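Local atomic coordinates of amino acid adenylation domain-containing protein (Bacillus stratosphericus LAMA 585, PDB entry 6ULY), a protein that probably activates a keto acid as its acyl adenylate, as the first adenylation domain of a nonribosomal depsipeptide synthetase, here with the keto acyl adenylate bound. Residues Gln16-Val21 / Thr83-Cys88; Gly202-Asn207 / His231-Tyr236; Gly59-Gly64 / Gly91-Thr96; Gly31-Val36 / Glu41-Tyr46. All coordinates share one frame; numbering follows the deposited sequence.

From the N terminus, Gln16-Val21 opens the loop that interaction 1 closes at Thr83-Cys88. Interaction 4 is nested inside this loop, where a hairpin with four residues between its segments brings Gly31-Val36 against Glu41-Tyr46. Interaction 3 opens inside the same loop at Gly59-Gly64 and closes beyond it at Gly91-Thr96, so interactions 1 and 3 cross. Interaction 2 follows in series, pairing helices 193-207 and 224-237. Interaction 1 touches all the others. Trp86 meets His231 of helix 224-237, Thr83 meets Gln44 of the hairpin, and Cys88 packs on Pro95. Helix 78-91 thus connects the hairpin, helix 224-237 and strand 94-97.

Interaction 1 (Gln16-Val21 / Thr83-Cys88); sequences QTLQDV and TAFWAC
Leu18 of helix 18-26 packs against Phe85 and Trp86 of helix 78-91. This is buried helix-to-helix packing in the adenylate-forming (ANL) fold. With CG anti to the carbonyl carbon (chi1 -71°), Leu18 sends its CD1 branch to Phe85, while CB, 3.8 Å from Trp86 CZ3, meets the benzo end of the indole. At the tip, Leu18 CD1 is 3.8 Å from Phe85 CZ, near the plane of that ring and at its edge. The Leu18 and Phe85 side chains cross at about a right angle. Leu18 also touches Leu197 and Leu232, which bring helices 193-207 and 224-237 into the same packing.

The indole is held from several directions. The carbonyl oxygen of Leu18 lies at the ring edge, with Leu18 O only 3.1 Å from Trp86 CZ3. This is a tight approach close to the ring plane. One face carries Phe85, whose CD2 stands 3.8 Å above the indole plane, offset toward the rim. On the pyrrole side, Trp86 NE1 has a hydrogen-bond partner in His231 NE2, which helps fix the rotation of the ring. A turn after Leu18, Val21 completes the contact obliquely, with its CG1 4.3 Å from Trp86 CH2.

Interaction 2 (Gly202-Asn207 / His231-Tyr236); sequences GTVAAN and HLVNVY
The Tyr236 ring meets Val204 obliquely, with ring atom CD1 4.2 Å from Val204 CG2. Tyr236 also touches Val200 and Lys201, one turn earlier on the same helix as Val204. Within His231-Tyr236, Val235 CG2 lies 3.7 Å above one face of the His231 imidazole, offset toward the rim.

Helices 193-207 and 224-237 pack here in the adenylate-forming (ANL) fold. The short segments cross at -76° with their axes 10.6 Å apart. Val204 and Val233 have the closest CA atoms. The two valine side chains run antiparallel alongside each other, and Val204 CG2 comes 4.1 Å from Val233 CG1.

The second methyl of Val233 turns to Thr203, with Val233 CG2 4.0 Å from Thr203 CG2. Thr203 divides its two branches: OG1 bonds back to Asn199 O, while CG2, anti to the backbone N, carries the packing. Thr203 O accepts from both Asn207 N and Asn207 ND2, which come from opposite faces of its plane. Asn207 ND2 is 3.0 Å from Thr203 O. The side chain of Thr203 lies about 8 Å from the bound keto acyl adenylate.

Interaction 3 (Gly59-Gly64 / Gly91-Thr96); sequences GLRALG and GGFVPT
Phe93 packs against Leu60 and Arg61, joining the end of helix 46-62 to the link between helix 78-91 and strand 94-97. Both helices close in a Schellman motif, with Gly64 and Gly92 as the residues of positive phi. Leu60 touches the ring through two atoms. Its CB comes in obliquely, 3.8 Å from Phe93 CE2, and its CD1 is 3.9 Å from Phe93 CD2. Arg61 comes to the ring edge instead, with its CG 4.0 Å from Phe93 CZ and near the ring plane. The arginine chain then runs extended from CG to NE, and its guanidinium stands almost perpendicular to the phenyl ring, 86° between the planes. This carries Arg61 NH2 to 4.0 Å from Gly91 CA. A water at the guanidinium edge accepts from Arg61 NH2 at 3.0 Å. Gly91 O lies 3.2 Å above one face of the Phe93 ring, offset toward the rim.

In the next shell, Arg61 NH1 forms a salt bridge with Asp162 and a hydrogen bond with Ala164 O, which fix the guanidinium. Phe93 also touches Leu65, Val71 and Cys88, and Leu60 touches Ala87. Strand 94-97 then enters the sheet between strands 70-74 and 173-178. At the C-terminal end of helix 46-62, Gly64 N bonds back to Arg61 O at 3.1 Å.

Interaction 4 (Gly31-Val36 / Glu41-Tyr46); sequences GLTYIV and ELTQSY
Tyr34 and Gln44 meet across a beta hairpin whose second strand, 41-45, forms one border of the large mixed sheet. Tyr34 CG is anti to its carbonyl carbon (chi1 -54°), which lays the ring along the hairpin. Gln44 has CG anti to N and is extended beyond it, bringing the amide oxygen to the ring edge. Tyr34 OH donates to Gln44 OE1 at 2.7 Å, with ring and amide planes 62° apart. Gln44 NE2 is held in turn by Asp52 and Thr83.

Leu42 flanks the same ring, with its CD2 4.0 Å from Tyr34 CD2. On the other face of the hairpin, Thr33 CG2 touches Thr43 CG2 at 3.6 Å. The extended Glu41 side chain crosses Thr33 obliquely, its CD 3.7 Å from Thr33 CG2. Glu41 OE1 is hydrogen-bonded to Tyr263 OH.

The hydrogen-bonded pairs Leu32-Gln44 and Tyr34-Leu42 make two backbone bonds each; Tyr34 N to Leu42 O is 2.7 Å. Ser45 ends the strand as N-cap of helix 46-62, bonding Gln48 N. Tyr46 then presents one ring face to Gly31, whose CA sits 3.4 Å from the ring centroid in a CH-pi contact, 9° off the normal.

Interaction 1 (Gln16-Val21 / Thr83-Cys88)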
loop_
_atom_site.group_PDB
_atom_site.type_symbol
_atom_site.label_atom_id
_atom_site.label_comp_id
_atom_site.label_asym_id
_atom_site.label_seq_id
_atom_site.Cartn_x
_atom_site.Cartn_y
_atom_site.Cartn_z
ATOM N N GLN A 16 -24.355 -2.492 27.933
ATOM C CA GLN A 16 -24.387 -2.992 26.566
ATOM C C GLN A 16 -24.104 -1.924 25.524
ATOM O O GLN A 16 -23.709 -2.267 24.402
ATOM C CB GLN A 16 -25.754 -3.624 26.272
ATOM C CG GLN A 16 -26.108 -4.761 27.212
ATOM C CD GLN A 16 -25.179 -5.946 27.049
ATOM O OE1 GLN A 16 -25.080 -6.525 25.965
ATOM N NE2 GLN A 16 -24.482 -6.307 28.122
ATOM N N THR A 17 -24.312 -0.654 25.858
ATOM C CA THR A 17 -23.917 0.480 25.040
ATOM C C THR A 17 -23.036 1.408 25.869
ATOM O O THR A 17 -22.994 1.324 27.099
ATOM C CB THR A 17 -25.138 1.251 24.515
ATOM O OG1 THR A 17 -24.700 2.391 23.768
ATOM C CG2 THR A 17 -26.029 1.729 25.664
ATOM N N LEU A 18 -22.325 2.307 25.185
ATOM C CA LEU A 18 -21.461 3.235 25.903
ATOM C C LEU A 18 -22.259 4.257 26.701
ATOM O O LEU A 18 -21.742 4.795 27.683
ATOM C CB LEU A 18 -20.517 3.952 24.935
ATOM C CG LEU A 18 -19.386 3.122 24.308
ATOM C CD1 LEU A 18 -18.380 4.048 23.640
ATOM C CD2 LEU A 18 -18.677 2.228 25.315
ATOM N N GLN A 19 -23.502 4.537 26.306
ATOM C CA GLN A 19 -24.359 5.393 27.118
ATOM C C GLN A 19 -24.557 4.804 28.508
ATOM O O GLN A 19 -24.495 5.523 29.511
ATOM C CB GLN A 19 -25.707 5.595 26.427
ATOM C CG GLN A 19 -25.645 6.481 25.196
ATOM C CD GLN A 19 -26.982 6.582 24.487
ATOM O OE1 GLN A 19 -28.030 6.334 25.079
ATOM N NE2 GLN A 19 -26.949 6.940 23.209
ATOM N N ASP A 20 -24.791 3.492 28.588
ATOM C CA ASP A 20 -24.939 2.844 29.886
ATOM C C ASP A 20 -23.637 2.878 30.678
ATOM O O ASP A 20 -23.665 2.932 31.912
ATOM C CB ASP A 20 -25.413 1.398 29.701
ATOM C CG ASP A 20 -26.693 1.296 28.884
ATOM O OD1 ASP A 20 -27.469 2.278 28.846
ATOM O OD2 ASP A 20 -26.922 0.228 28.276
ATOM N N VAL A 21 -22.492 2.850 29.992
ATOM C CA VAL A 21 -21.211 2.962 30.685
ATOM C C VAL A 21 -21.112 4.316 31.377
ATOM O O VAL A 21 -20.753 4.410 32.558
ATOM C CB VAL A 21 -20.046 2.745 29.700
ATOM C CG1 VAL A 21 -18.717 3.080 30.362
ATOM C CG2 VAL A 21 -20.035 1.307 29.179
ATOM N N THR A 83 -14.775 15.041 26.188
ATOM C CA THR A 83 -16.133 15.572 26.250
ATOM C C THR A 83 -16.823 15.463 24.901
ATOM O O THR A 83 -18.003 15.098 24.825
ATOM C CB THR A 83 -16.105 17.031 26.717
ATOM O OG1 THR A 83 -15.488 17.107 28.005
ATOM C CG2 THR A 83 -17.511 17.611 26.801
ATOM N N ALA A 84 -16.104 15.789 23.826
ATOM C CA ALA A 84 -16.677 15.691 22.490
ATOM C C ALA A 84 -17.028 14.249 22.144
ATOM O O ALA A 84 -18.037 13.990 21.479
ATOM C CB ALA A 84 -15.700 16.265 21.465
ATOM N N PHE A 85 -16.200 13.299 22.580
ATOM C CA PHE A 85 -16.474 11.894 22.303
ATOM C C PHE A 85 -17.791 11.459 22.926
ATOM O O PHE A 85 -18.595 10.768 22.288
ATOM C CB PHE A 85 -15.329 11.033 22.828
ATOM C CG PHE A 85 -15.585 9.559 22.731
ATOM C CD1 PHE A 85 -15.280 8.866 21.570
ATOM C CD2 PHE A 85 -16.119 8.862 23.803
ATOM C CE1 PHE A 85 -15.510 7.506 21.480
ATOM C CE2 PHE A 85 -16.352 7.502 23.717
ATOM C CZ PHE A 85 -16.047 6.823 22.551
ATOM N N TRP A 86 -18.035 11.857 24.172
ATOM C CA TRP A 86 -19.238 11.408 24.856
ATOM C C TRP A 86 -20.471 12.169 24.396
ATOM O O TRP A 86 -21.564 11.593 24.351
ATOM C CB TRP A 86 -19.036 11.524 26.358
ATOM C CG TRP A 86 -18.126 10.455 26.867
ATOM C CD1 TRP A 86 -16.829 10.593 27.252
ATOM C CD2 TRP A 86 -18.446 9.068 27.022
ATOM N NE1 TRP A 86 -16.322 9.381 27.652
ATOM C CE2 TRP A 86 -17.296 8.428 27.519
ATOM C CE3 TRP A 86 -19.597 8.308 26.797
ATOM C CZ2 TRP A 86 -17.262 7.064 27.794
ATOM C CZ3 TRP A 86 -19.561 6.957 27.072
ATOM C CH2 TRP A 86 -18.404 6.348 27.567
ATOM N N ALA A 87 -20.323 13.440 24.021
ATOM C CA ALA A 87 -21.422 14.124 23.352
ATOM C C ALA A 87 -21.874 13.335 22.127
ATOM O O ALA A 87 -23.076 13.137 21.907
ATOM C CB ALA A 87 -21.000 15.540 22.961
ATOM N N CYS A 88 -20.916 12.859 21.327
ATOM C CA CYS A 88 -21.254 12.064 20.151
ATOM C C CYS A 88 -21.926 10.754 20.543
ATOM O O CYS A 88 -22.915 10.343 19.925
ATOM C CB CYS A 88 -19.992 11.795 19.332
ATOM S SG CYS A 88 -19.302 13.247 18.512
#

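Interaction 2 (Gly202-Asn207 / His231-Tyr236)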
loop_
_atom_site.group_PDB
_atom_site.type_symbol
_atom_site.label_atom_id
_atom_site.label_comp_id
_atom_site.label_asym_id
_atom_site.label_seq_id
_atom_site.Cartn_x
_atom_site.Cartn_y
_atom_site.Cartn_z
ATOM N N GLY A 202 -13.411 -8.184 28.251
ATOM C CA GLY A 202 -12.320 -9.143 28.259
ATOM C C GLY A 202 -11.082 -8.593 28.939
ATOM O O GLY A 202 -10.427 -9.289 29.719
ATOM N N THR A 203 -10.748 -7.331 28.657
ATOM C CA THR A 203 -9.566 -6.722 29.259
ATOM C C THR A 203 -9.720 -6.594 30.771
ATOM O O THR A 203 -8.777 -6.865 31.523
ATOM C CB THR A 203 -9.306 -5.353 28.624
ATOM O OG1 THR A 203 -8.874 -5.533 27.268
ATOM C CG2 THR A 203 -8.242 -4.572 29.402
ATOM N N VAL A 204 -10.905 -6.185 31.234
ATOM C CA VAL A 204 -11.132 -6.045 32.671
ATOM C C VAL A 204 -10.981 -7.390 33.373
ATOM O O VAL A 204 -10.388 -7.477 34.456
ATOM C CB VAL A 204 -12.519 -5.429 32.930
ATOM C CG1 VAL A 204 -12.888 -5.529 34.410
ATOM C CG2 VAL A 204 -12.548 -3.982 32.467
ATOM N N ALA A 205 -11.510 -8.458 32.769
ATOM C CA ALA A 205 -11.464 -9.768 33.412
ATOM C C ALA A 205 -10.045 -10.323 33.459
ATOM O O ALA A 205 -9.643 -10.923 34.463
ATOM C CB ALA A 205 -12.385 -10.746 32.683
ATOM N N ALA A 206 -9.279 -10.150 32.380
ATOM C CA ALA A 206 -7.925 -10.698 32.349
ATOM C C ALA A 206 -7.005 -9.961 33.316
ATOM O O ALA A 206 -6.154 -10.581 33.965
ATOM C CB ALA A 206 -7.367 -10.636 30.927
ATOM N N ASN A 207 -7.159 -8.645 33.429
ATOM C CA ASN A 207 -6.314 -7.842 34.301
ATOM C C ASN A 207 -6.892 -7.653 35.696
ATOM O O ASN A 207 -6.190 -7.141 36.573
ATOM C CB ASN A 207 -6.073 -6.465 33.679
ATOM C CG ASN A 207 -5.212 -6.531 32.447
ATOM O OD1 ASN A 207 -3.988 -6.631 32.538
ATOM N ND2 ASN A 207 -5.843 -6.473 31.278
ATOM N N HIS A 231 -9.157 4.577 28.418
ATOM C CA HIS A 231 -10.257 5.495 28.698
ATOM C C HIS A 231 -11.571 4.741 28.896
ATOM O O HIS A 231 -12.233 4.893 29.930
ATOM C CB HIS A 231 -10.386 6.527 27.580
ATOM C CG HIS A 231 -11.545 7.457 27.755
ATOM N ND1 HIS A 231 -11.732 8.211 28.895
ATOM C CD2 HIS A 231 -12.584 7.747 26.938
ATOM C CE1 HIS A 231 -12.833 8.931 28.768
ATOM N NE2 HIS A 231 -13.369 8.666 27.590
ATOM N N LEU A 232 -11.959 3.907 27.924
ATOM C CA LEU A 232 -13.245 3.222 28.038
ATOM C C LEU A 232 -13.208 2.144 29.116
ATOM O O LEU A 232 -14.195 1.944 29.833
ATOM C CB LEU A 232 -13.657 2.627 26.693
ATOM C CG LEU A 232 -14.108 3.644 25.642
ATOM C CD1 LEU A 232 -14.477 2.932 24.347
ATOM C CD2 LEU A 232 -15.271 4.490 26.138
ATOM N N VAL A 233 -12.087 1.435 29.248
ATOM C CA VAL A 233 -11.940 0.503 30.361
ATOM C C VAL A 233 -12.122 1.235 31.683
ATOM O O VAL A 233 -12.733 0.713 32.624
ATOM C CB VAL A 233 -10.574 -0.203 30.294
ATOM C CG1 VAL A 233 -10.200 -0.770 31.657
ATOM C CG2 VAL A 233 -10.594 -1.303 29.247
ATOM N N ASN A 234 -11.597 2.460 31.774
ATOM C CA ASN A 234 -11.671 3.210 33.022
ATOM C C ASN A 234 -13.101 3.645 33.320
ATOM O O ASN A 234 -13.577 3.503 34.450
ATOM C CB ASN A 234 -10.739 4.421 32.958
ATOM C CG ASN A 234 -9.277 4.033 32.925
ATOM O OD1 ASN A 234 -8.873 3.026 33.509
ATOM N ND2 ASN A 234 -8.472 4.831 32.235
ATOM N N VAL A 235 -13.801 4.183 32.318
ATOM C CA VAL A 235 -15.192 4.581 32.525
ATOM C C VAL A 235 -16.052 3.363 32.845
ATOM O O VAL A 235 -16.951 3.426 33.693
ATOM C CB VAL A 235 -15.725 5.340 31.294
ATOM C CG1 VAL A 235 -17.114 5.901 31.572
ATOM C CG2 VAL A 235 -14.778 6.464 30.904
ATOM N N TYR A 236 -15.785 2.234 32.179
ATOM C CA TYR A 236 -16.568 1.023 32.419
ATOM C C TYR A 236 -16.401 0.530 33.852
ATOM O O TYR A 236 -17.375 0.121 34.497
ATOM C CB TYR A 236 -16.156 -0.073 31.435
ATOM C CG TYR A 236 -16.915 -1.368 31.627
ATOM C CD1 TYR A 236 -16.406 -2.385 32.428
ATOM C CD2 TYR A 236 -18.144 -1.573 31.009
ATOM C CE1 TYR A 236 -17.101 -3.573 32.607
ATOM C CE2 TYR A 236 -18.844 -2.757 31.178
ATOM C CZ TYR A 236 -18.319 -3.752 31.977
ATOM O OH TYR A 236 -19.016 -4.928 32.147
#

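Interaction 3 (Gly59-Gly64 / Gly91-Thr96)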
loop_
_atom_site.group_PDB
_atom_site.type_symbol
_atom_site.label_atom_id
_atom_site.label_comp_id
_atom_site.label_asym_id
_atom_site.label_seq_id
_atom_site.Cartn_x
_atom_site.Cartn_y
_atom_site.Cartn_z
ATOM N N GLY A 59 -24.867 21.929 21.185
ATOM C CA GLY A 59 -24.264 22.638 20.071
ATOM C C GLY A 59 -24.178 21.792 18.816
ATOM O O GLY A 59 -24.422 22.284 17.711
ATOM N N LEU A 60 -23.833 20.511 18.965
ATOM C CA LEU A 60 -23.739 19.635 17.799
ATOM C C LEU A 60 -25.086 19.509 17.100
ATOM O O LEU A 60 -25.163 19.581 15.867
ATOM C CB LEU A 60 -23.215 18.260 18.214
ATOM C CG LEU A 60 -21.801 18.235 18.800
ATOM C CD1 LEU A 60 -21.402 16.824 19.186
ATOM C CD2 LEU A 60 -20.794 18.828 17.826
ATOM N N ARG A 61 -26.163 19.331 17.870
ATOM C CA ARG A 61 -27.488 19.272 17.261
ATOM C C ARG A 61 -27.886 20.618 16.672
ATOM O O ARG A 61 -28.624 20.664 15.682
ATOM C CB ARG A 61 -28.516 18.799 18.291
ATOM C CG ARG A 61 -28.497 17.292 18.496
ATOM C CD ARG A 61 -29.398 16.840 19.629
ATOM N NE ARG A 61 -29.516 15.385 19.661
ATOM C CZ ARG A 61 -29.913 14.681 20.715
ATOM N NH1 ARG A 61 -30.228 15.292 21.849
ATOM N NH2 ARG A 61 -29.985 13.360 20.639
ATOM N N ALA A 62 -27.397 21.719 17.249
ATOM C CA ALA A 62 -27.649 23.029 16.659
ATOM C C ALA A 62 -26.989 23.161 15.293
ATOM O O ALA A 62 -27.474 23.911 14.438
ATOM C CB ALA A 62 -27.155 24.132 17.593
ATOM N N LEU A 63 -25.888 22.446 15.070
ATOM C CA LEU A 63 -25.207 22.452 13.781
ATOM C C LEU A 63 -25.800 21.456 12.795
ATOM O O LEU A 63 -25.294 21.344 11.675
ATOM C CB LEU A 63 -23.718 22.163 13.982
ATOM C CG LEU A 63 -22.987 23.220 14.815
ATOM C CD1 LEU A 63 -21.586 22.767 15.191
ATOM C CD2 LEU A 63 -22.937 24.543 14.064
ATOM N N GLY A 64 -26.852 20.737 13.178
ATOM C CA GLY A 64 -27.560 19.865 12.269
ATOM C C GLY A 64 -27.192 18.401 12.349
ATOM O O GLY A 64 -27.705 17.611 11.548
ATOM N N GLY A 91 -25.463 11.576 21.320
ATOM C CA GLY A 91 -26.256 11.915 20.162
ATOM C C GLY A 91 -26.366 10.835 19.111
ATOM O O GLY A 91 -27.065 11.032 18.114
ATOM N N GLY A 92 -25.716 9.689 19.304
ATOM C CA GLY A 92 -25.651 8.700 18.246
ATOM C C GLY A 92 -24.733 9.086 17.113
ATOM O O GLY A 92 -24.773 8.458 16.048
ATOM N N PHE A 93 -23.926 10.120 17.306
ATOM C CA PHE A 93 -22.948 10.521 16.316
ATOM C C PHE A 93 -21.736 9.609 16.421
ATOM O O PHE A 93 -21.444 9.055 17.486
ATOM C CB PHE A 93 -22.542 11.978 16.527
ATOM C CG PHE A 93 -23.702 12.895 16.811
ATOM C CD1 PHE A 93 -24.887 12.773 16.105
ATOM C CD2 PHE A 93 -23.614 13.866 17.798
ATOM C CE1 PHE A 93 -25.956 13.607 16.365
ATOM C CE2 PHE A 93 -24.680 14.704 18.063
ATOM C CZ PHE A 93 -25.853 14.575 17.349
ATOM N N VAL A 94 -21.039 9.450 15.301
ATOM C CA VAL A 94 -19.902 8.536 15.211
ATOM C C VAL A 94 -18.606 9.337 15.153
ATOM O O VAL A 94 -18.271 9.901 14.099
ATOM C CB VAL A 94 -20.021 7.622 13.980
ATOM C CG1 VAL A 94 -18.961 6.546 14.026
ATOM C CG2 VAL A 94 -21.401 6.997 13.904
ATOM N N PRO A 95 -17.839 9.407 16.236
ATOM C CA PRO A 95 -16.559 10.114 16.177
ATOM C C PRO A 95 -15.577 9.414 15.259
ATOM O O PRO A 95 -15.546 8.187 15.163
ATOM C CB PRO A 95 -16.062 10.082 17.627
ATOM C CG PRO A 95 -17.259 9.784 18.445
ATOM C CD PRO A 95 -18.117 8.910 17.592
ATOM N N THR A 96 -14.753 10.216 14.601
ATOM C CA THR A 96 -13.627 9.729 13.813
ATOM C C THR A 96 -12.355 10.107 14.565
ATOM O O THR A 96 -11.919 11.261 14.527
ATOM C CB THR A 96 -13.649 10.320 12.412
ATOM O OG1 THR A 96 -14.935 10.087 11.824
ATOM C CG2 THR A 96 -12.567 9.690 11.556
HETATM O O HOH W 1 -29.105 12.342 18.007
#

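Interaction 4 (Gly31-Val36 / Glu41-Tyr46)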
loop_
_atom_site.group_PDB
_atom_site.type_symbol
_atom_site.label_atom_id
_atom_site.label_comp_id
_atom_site.label_asym_id
_atom_site.label_seq_id
_atom_site.Cartn_x
_atom_site.Cartn_y
_atom_site.Cartn_z
ATOM N N GLY A 31 -13.805 10.147 38.471
ATOM C CA GLY A 31 -13.857 10.809 37.187
ATOM C C GLY A 31 -12.486 11.038 36.596
ATOM O O GLY A 31 -11.549 10.276 36.854
ATOM N N LEU A 32 -12.359 12.101 35.812
ATOM C CA LEU A 32 -11.143 12.403 35.077
ATOM C C LEU A 32 -10.400 13.567 35.720
ATOM O O LEU A 32 -11.006 14.474 36.301
ATOM C CB LEU A 32 -11.463 12.743 33.619
ATOM C CG LEU A 32 -12.124 11.626 32.811
ATOM C CD1 LEU A 32 -13.487 12.069 32.285
ATOM C CD2 LEU A 32 -11.207 11.197 31.668
ATOM N N THR A 33 -9.075 13.530 35.608
ATOM C CA THR A 33 -8.221 14.646 35.995
ATOM C C THR A 33 -7.232 14.896 34.868
ATOM O O THR A 33 -6.448 14.007 34.518
ATOM C CB THR A 33 -7.484 14.365 37.306
ATOM O OG1 THR A 33 -8.305 13.563 38.163
ATOM C CG2 THR A 33 -7.166 15.666 38.014
ATOM N N TYR A 34 -7.275 16.099 34.304
ATOM C CA TYR A 34 -6.414 16.490 33.198
ATOM C C TYR A 34 -5.244 17.304 33.734
ATOM O O TYR A 34 -5.445 18.344 34.371
ATOM C CB TYR A 34 -7.206 17.296 32.170
ATOM C CG TYR A 34 -8.449 16.590 31.696
ATOM C CD1 TYR A 34 -8.396 15.686 30.644
ATOM C CD2 TYR A 34 -9.677 16.817 32.305
ATOM C CE1 TYR A 34 -9.527 15.035 30.206
ATOM C CE2 TYR A 34 -10.819 16.168 31.873
ATOM C CZ TYR A 34 -10.732 15.275 30.819
ATOM O OH TYR A 34 -11.855 14.621 30.371
ATOM N N ILE A 35 -4.028 16.834 33.474
ATOM C CA ILE A 35 -2.829 17.518 33.944
ATOM C C ILE A 35 -2.553 18.714 33.046
ATOM O O ILE A 35 -2.605 18.611 31.814
ATOM C CB ILE A 35 -1.628 16.559 33.974
ATOM C CG1 ILE A 35 -1.947 15.360 34.872
ATOM C CG2 ILE A 35 -0.371 17.301 34.443
ATOM C CD1 ILE A 35 -0.768 14.443 35.144
ATOM N N VAL A 36 -2.265 19.858 33.663
ATOM C CA VAL A 36 -1.855 21.055 32.949
ATOM C C VAL A 36 -0.366 21.326 33.125
ATOM O O VAL A 36 0.322 21.676 32.164
ATOM C CB VAL A 36 -2.693 22.272 33.400
ATOM C CG1 VAL A 36 -2.239 23.532 32.675
ATOM C CG2 VAL A 36 -4.176 22.016 33.159
ATOM N N GLU A 41 -4.041 21.234 37.811
ATOM C CA GLU A 41 -4.803 20.168 37.182
ATOM C C GLU A 41 -6.240 20.636 37.009
ATOM O O GLU A 41 -6.697 21.566 37.677
ATOM C CB GLU A 41 -4.758 18.876 38.011
ATOM C CG GLU A 41 -5.641 18.909 39.250
ATOM C CD GLU A 41 -5.253 17.861 40.277
ATOM O OE1 GLU A 41 -4.217 17.191 40.082
ATOM O OE2 GLU A 41 -5.977 17.710 41.285
ATOM N N LEU A 42 -6.950 19.980 36.095
ATOM C CA LEU A 42 -8.355 20.262 35.824
ATOM C C LEU A 42 -9.141 18.974 36.028
ATOM O O LEU A 42 -8.879 17.972 35.354
ATOM C CB LEU A 42 -8.536 20.802 34.404
ATOM C CG LEU A 42 -9.887 21.428 34.052
ATOM C CD1 LEU A 42 -9.731 22.383 32.879
ATOM C CD2 LEU A 42 -10.933 20.371 33.728
ATOM N N THR A 43 -10.090 18.997 36.961
ATOM C CA THR A 43 -10.881 17.819 37.288
ATOM C C THR A 43 -12.217 17.857 36.559
ATOM O O THR A 43 -12.751 18.925 36.246
ATOM C CB THR A 43 -11.134 17.710 38.794
ATOM O OG1 THR A 43 -11.859 18.862 39.243
ATOM C CG2 THR A 43 -9.823 17.587 39.551
ATOM N N GLN A 44 -12.751 16.663 36.294
ATOM C CA GLN A 44 -14.042 16.516 35.625
ATOM C C GLN A 44 -14.595 15.161 36.047
ATOM O O GLN A 44 -14.239 14.135 35.459
ATOM C CB GLN A 44 -13.902 16.612 34.113
ATOM C CG GLN A 44 -15.223 16.555 33.347
ATOM C CD GLN A 44 -15.022 16.259 31.865
ATOM O OE1 GLN A 44 -14.159 15.468 31.496
ATOM N NE2 GLN A 44 -15.816 16.902 31.012
ATOM N N SER A 45 -15.446 15.163 37.070
ATOM C CA SER A 45 -16.052 13.923 37.524
ATOM C C SER A 45 -16.828 13.270 36.385
ATOM O O SER A 45 -17.209 13.915 35.402
ATOM C CB SER A 45 -16.986 14.180 38.703
ATOM O OG SER A 45 -18.124 14.916 38.288
ATOM N N TYR A 46 -17.074 11.966 36.527
ATOM C CA TYR A 46 -17.913 11.284 35.548
ATOM C C TYR A 46 -19.301 11.904 35.492
ATOM O O TYR A 46 -19.933 11.917 34.427
ATOM C CB TYR A 46 -17.989 9.792 35.870
ATOM C CG TYR A 46 -16.688 9.059 35.609
ATOM C CD1 TYR A 46 -15.996 9.228 34.409
ATOM C CD2 TYR A 46 -16.144 8.210 36.562
ATOM C CE1 TYR A 46 -14.806 8.565 34.168
ATOM C CE2 TYR A 46 -14.956 7.548 36.334
ATOM C CZ TYR A 46 -14.292 7.727 35.131
ATOM O OH TYR A 46 -13.107 7.070 34.892
#